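Local coordinates for malonyl CoA:acyl carrier protein malonyltransferase (Streptomyces coelicolor, PDB 1NM2) that probably transfers the malonyl group of malonyl-CoA to holo acyl carrier protein, supplying malonyl-ACP for fatty acid biosynthesis, at residues 12-24 with 43-55. Sequence-based numbering, arbitrary orientation.
Sequences AQTPGFLTDWLAL and AHFGTKADADEIR. With NI (nickel (II) ion), chain B.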
# COMPACT_ATOMS: atom_id res chain seq x y z
N ALA A 12 3.02 6.36 4.53
CA ALA A 12 3.13 7.41 3.53
C ALA A 12 2.37 8.68 3.90
O ALA A 12 2.76 9.78 3.52
CB ALA A 12 2.63 6.89 2.17
N GLN A 13 1.28 8.53 4.66
CA GLN A 13 0.47 9.67 5.05
C GLN A 13 1.13 10.56 6.11
O GLN A 13 1.84 10.07 6.99
CB GLN A 13 -0.89 9.20 5.57
CG GLN A 13 -0.90 8.76 7.03
CD GLN A 13 -0.34 7.36 7.26
OE1 GLN A 13 0.24 6.74 6.36
NE2 GLN A 13 -0.50 6.87 8.48
N THR A 14 0.90 11.86 6.01
CA THR A 14 1.43 12.83 6.96
C THR A 14 0.34 13.86 7.25
O THR A 14 -0.57 14.05 6.44
CB THR A 14 2.68 13.56 6.42
OG1 THR A 14 2.37 14.18 5.16
CG2 THR A 14 3.84 12.59 6.26
N PRO A 15 0.42 14.54 8.40
CA PRO A 15 -0.58 15.55 8.76
C PRO A 15 -0.81 16.61 7.68
O PRO A 15 0.14 17.19 7.16
CB PRO A 15 -0.01 16.16 10.04
CG PRO A 15 0.73 15.02 10.65
CD PRO A 15 1.45 14.44 9.45
N GLY A 16 -2.08 16.83 7.34
CA GLY A 16 -2.45 17.82 6.34
C GLY A 16 -2.11 17.55 4.88
O GLY A 16 -2.27 18.44 4.04
N PHE A 17 -1.66 16.34 4.57
CA PHE A 17 -1.27 16.03 3.19
C PHE A 17 -2.37 16.13 2.14
O PHE A 17 -2.08 16.34 0.96
CB PHE A 17 -0.63 14.63 3.14
CG PHE A 17 -1.62 13.51 2.96
CD1 PHE A 17 -1.93 13.03 1.69
CD2 PHE A 17 -2.23 12.92 4.06
CE1 PHE A 17 -2.83 11.99 1.51
CE2 PHE A 17 -3.14 11.87 3.90
CZ PHE A 17 -3.44 11.41 2.62
N LEU A 18 -3.63 15.99 2.54
CA LEU A 18 -4.73 16.04 1.59
C LEU A 18 -5.27 17.45 1.33
O LEU A 18 -6.03 17.67 0.39
CB LEU A 18 -5.87 15.14 2.09
CG LEU A 18 -6.91 14.60 1.10
CD1 LEU A 18 -6.23 13.77 0.02
CD2 LEU A 18 -7.94 13.77 1.85
N THR A 19 -4.85 18.40 2.17
CA THR A 19 -5.31 19.79 2.06
C THR A 19 -5.42 20.37 0.65
O THR A 19 -6.50 20.78 0.23
CB THR A 19 -4.42 20.73 2.91
OG1 THR A 19 -4.38 20.26 4.26
CG2 THR A 19 -4.98 22.14 2.90
N ASP A 20 -4.30 20.43 -0.07
CA ASP A 20 -4.31 20.99 -1.42
C ASP A 20 -5.22 20.22 -2.38
O ASP A 20 -5.83 20.81 -3.28
CB ASP A 20 -2.89 21.04 -1.99
CG ASP A 20 -2.03 22.10 -1.31
OD1 ASP A 20 -0.83 22.20 -1.64
OD2 ASP A 20 -2.55 22.82 -0.44
N TRP A 21 -5.32 18.91 -2.18
CA TRP A 21 -6.17 18.10 -3.05
C TRP A 21 -7.65 18.38 -2.83
O TRP A 21 -8.43 18.35 -3.78
CB TRP A 21 -5.89 16.61 -2.84
CG TRP A 21 -4.50 16.24 -3.23
CD1 TRP A 21 -3.40 16.20 -2.41
CD2 TRP A 21 -4.03 15.94 -4.55
NE1 TRP A 21 -2.28 15.89 -3.15
CE2 TRP A 21 -2.64 15.73 -4.46
CE3 TRP A 21 -4.66 15.83 -5.80
CZ2 TRP A 21 -1.86 15.42 -5.58
CZ3 TRP A 21 -3.88 15.52 -6.91
CH2 TRP A 21 -2.49 15.32 -6.79
N LEU A 22 -8.03 18.68 -1.59
CA LEU A 22 -9.43 18.98 -1.29
C LEU A 22 -9.86 20.31 -1.89
O LEU A 22 -11.05 20.59 -2.03
CB LEU A 22 -9.69 19.05 0.22
CG LEU A 22 -10.00 17.78 1.01
CD1 LEU A 22 -11.02 16.93 0.27
CD2 LEU A 22 -8.73 17.02 1.23
N ALA A 23 -8.88 21.14 -2.24
CA ALA A 23 -9.15 22.45 -2.81
C ALA A 23 -9.59 22.38 -4.27
O ALA A 23 -10.15 23.34 -4.80
CB ALA A 23 -7.93 23.35 -2.68
N LEU A 24 -9.33 21.26 -4.93
CA LEU A 24 -9.72 21.11 -6.33
C LEU A 24 -11.25 21.09 -6.42
O LEU A 24 -11.92 20.41 -5.65
CB LEU A 24 -9.14 19.82 -6.92
CG LEU A 24 -7.61 19.75 -7.03
CD1 LEU A 24 -7.19 18.39 -7.60
CD2 LEU A 24 -7.12 20.87 -7.93
N ALA A 43 -12.03 14.13 5.30
CA ALA A 43 -11.52 15.48 5.14
C ALA A 43 -10.77 15.94 6.40
O ALA A 43 -9.69 16.53 6.31
CB ALA A 43 -12.67 16.46 4.82
N HIS A 44 -11.34 15.66 7.56
CA HIS A 44 -10.69 16.06 8.81
C HIS A 44 -9.34 15.37 9.00
O HIS A 44 -8.33 16.02 9.31
CB HIS A 44 -11.57 15.72 10.01
CG HIS A 44 -10.84 15.78 11.32
ND1 HIS A 44 -10.47 16.97 11.91
CD2 HIS A 44 -10.37 14.80 12.13
CE1 HIS A 44 -9.80 16.72 13.02
NE2 HIS A 44 -9.72 15.41 13.17
N PHE A 45 -9.30 14.06 8.82
CA PHE A 45 -8.06 13.32 9.02
C PHE A 45 -6.99 13.65 7.99
O PHE A 45 -5.81 13.48 8.25
CB PHE A 45 -8.35 11.82 9.05
CG PHE A 45 -9.12 11.39 10.27
CD1 PHE A 45 -10.47 11.07 10.17
CD2 PHE A 45 -8.50 11.33 11.51
CE1 PHE A 45 -11.20 10.71 11.31
CE2 PHE A 45 -9.21 10.97 12.65
CZ PHE A 45 -10.57 10.66 12.55
N GLY A 46 -7.42 14.13 6.83
CA GLY A 46 -6.46 14.49 5.80
C GLY A 46 -6.03 15.94 5.86
O GLY A 46 -5.08 16.33 5.18
N THR A 47 -6.70 16.75 6.67
CA THR A 47 -6.36 18.17 6.77
C THR A 47 -5.98 18.69 8.16
O THR A 47 -4.90 19.26 8.32
CB THR A 47 -7.49 19.07 6.23
OG1 THR A 47 -8.67 18.88 7.01
CG2 THR A 47 -7.80 18.74 4.78
N LYS A 48 -6.84 18.49 9.15
CA LYS A 48 -6.59 19.00 10.50
C LYS A 48 -5.95 18.02 11.48
O LYS A 48 -5.20 18.42 12.37
CB LYS A 48 -7.89 19.52 11.12
CG LYS A 48 -8.77 20.33 10.17
CD LYS A 48 -8.10 21.61 9.70
CE LYS A 48 -8.00 22.63 10.83
NZ LYS A 48 -7.36 23.90 10.37
N ALA A 49 -6.25 16.73 11.33
CA ALA A 49 -5.71 15.72 12.22
C ALA A 49 -4.18 15.72 12.29
O ALA A 49 -3.50 15.86 11.27
CB ALA A 49 -6.21 14.34 11.81
N ASP A 50 -3.64 15.55 13.49
CA ASP A 50 -2.20 15.52 13.67
C ASP A 50 -1.66 14.09 13.54
O ASP A 50 -2.38 13.17 13.16
CB ASP A 50 -1.80 16.10 15.02
CG ASP A 50 -2.58 15.49 16.17
OD1 ASP A 50 -2.95 14.29 16.09
OD2 ASP A 50 -2.80 16.21 17.16
N ALA A 51 -0.39 13.92 13.90
CA ALA A 51 0.28 12.63 13.80
C ALA A 51 -0.40 11.46 14.50
O ALA A 51 -0.58 10.40 13.90
CB ALA A 51 1.71 12.77 14.29
N ASP A 52 -0.78 11.64 15.77
CA ASP A 52 -1.39 10.52 16.49
C ASP A 52 -2.73 10.06 15.91
O ASP A 52 -3.03 8.87 15.94
CB ASP A 52 -1.52 10.85 17.99
CG ASP A 52 -2.60 11.88 18.27
OD1 ASP A 52 -3.80 11.54 18.20
OD2 ASP A 52 -2.23 13.04 18.58
N GLU A 53 -3.51 10.99 15.36
CA GLU A 53 -4.81 10.63 14.79
C GLU A 53 -4.70 9.85 13.49
O GLU A 53 -5.48 8.93 13.26
CB GLU A 53 -5.65 11.89 14.54
CG GLU A 53 -5.99 12.68 15.79
CD GLU A 53 -6.74 13.95 15.46
OE1 GLU A 53 -7.92 13.87 15.04
OE2 GLU A 53 -6.14 15.04 15.60
N ILE A 54 -3.75 10.20 12.64
CA ILE A 54 -3.62 9.50 11.37
C ILE A 54 -2.73 8.27 11.43
O ILE A 54 -2.53 7.59 10.43
CB ILE A 54 -3.14 10.44 10.24
CG1 ILE A 54 -1.73 10.97 10.54
CG2 ILE A 54 -4.11 11.60 10.10
CD1 ILE A 54 -1.20 11.89 9.47
N ARG A 55 -2.20 7.99 12.61
CA ARG A 55 -1.37 6.80 12.80
C ARG A 55 -2.35 5.66 13.09
O ARG A 55 -2.00 4.49 13.00
CB ARG A 55 -0.41 7.01 13.97
CG ARG A 55 0.51 5.83 14.26
CD ARG A 55 1.70 6.31 15.07
NE ARG A 55 2.44 5.23 15.71
CZ ARG A 55 3.60 5.40 16.34
NH1 ARG A 55 4.14 6.61 16.40
NH2 ARG A 55 4.21 4.37 16.90
NI NI B . -3.38 14.78 18.66
O HOH W 1 -4.01 15.42 8.81
O HOH W 2 -5.08 14.70 18.20
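Gln13 reaches across to Ile54 of the short helix 51-54. From CB the chain starts with CG between the backbone N and the carbonyl carbon (chi1 83°), 4.0 Å from Ile54 CD1; it then bends at chi2 (-78°) and brings CD and finally NE2 alongside Ile54 O. At the tip NE2 donates to Ile54 O (2.9 Å), approaching tilted from the carbonyl plane of Ile54, while that oxygen stands a little out of the amide plane of Gln13. The other end of the amide, OE1, accepts from Gly11 N, so both ends are held and the flip is fixed. A leucine in place of Gln13 would probably leave Ile54 O and Gly11 N without these partners and untie the loop from residues 51-54. Ile54, its chain extended beyond CG1 (chi2 180°), pushes CD1 against the Thr14-Pro15 peptide, 3.3 Å from Pro15 N, and crosses the proline ring at about a right angle, near CD. At its CG corner the same proline sits 3.6 Å from Ala51 N. Next in line, Gly16 packs on Gly46 and Thr47: water 1 accepts from Gly16 N and donates to Phe45 O and Ala49 O, bridging the backbones, while Leu18 N donates to Gly46 O (3.0 Å). Thr19 OG1 and Thr47 CG2 meet at 3.8 Å; each hydroxyl bonds back to its own segment, at Gly16 O and Ala43 O. Past the proline, Asp50 and Glu53 form a capping box with weak bonds, and His44 NE2 donates to Glu53 OE1. Asp50 OD2 and Asp52 OD2 each bind nickel at 2.1 Å, with water 2 a further ligand. Two successive beta turns, Thr14-Phe17 and Gly16-Thr19, thus pack a loop of the acyl transferase domain onto two short helices, beside a surface nickel site at the capped helix start.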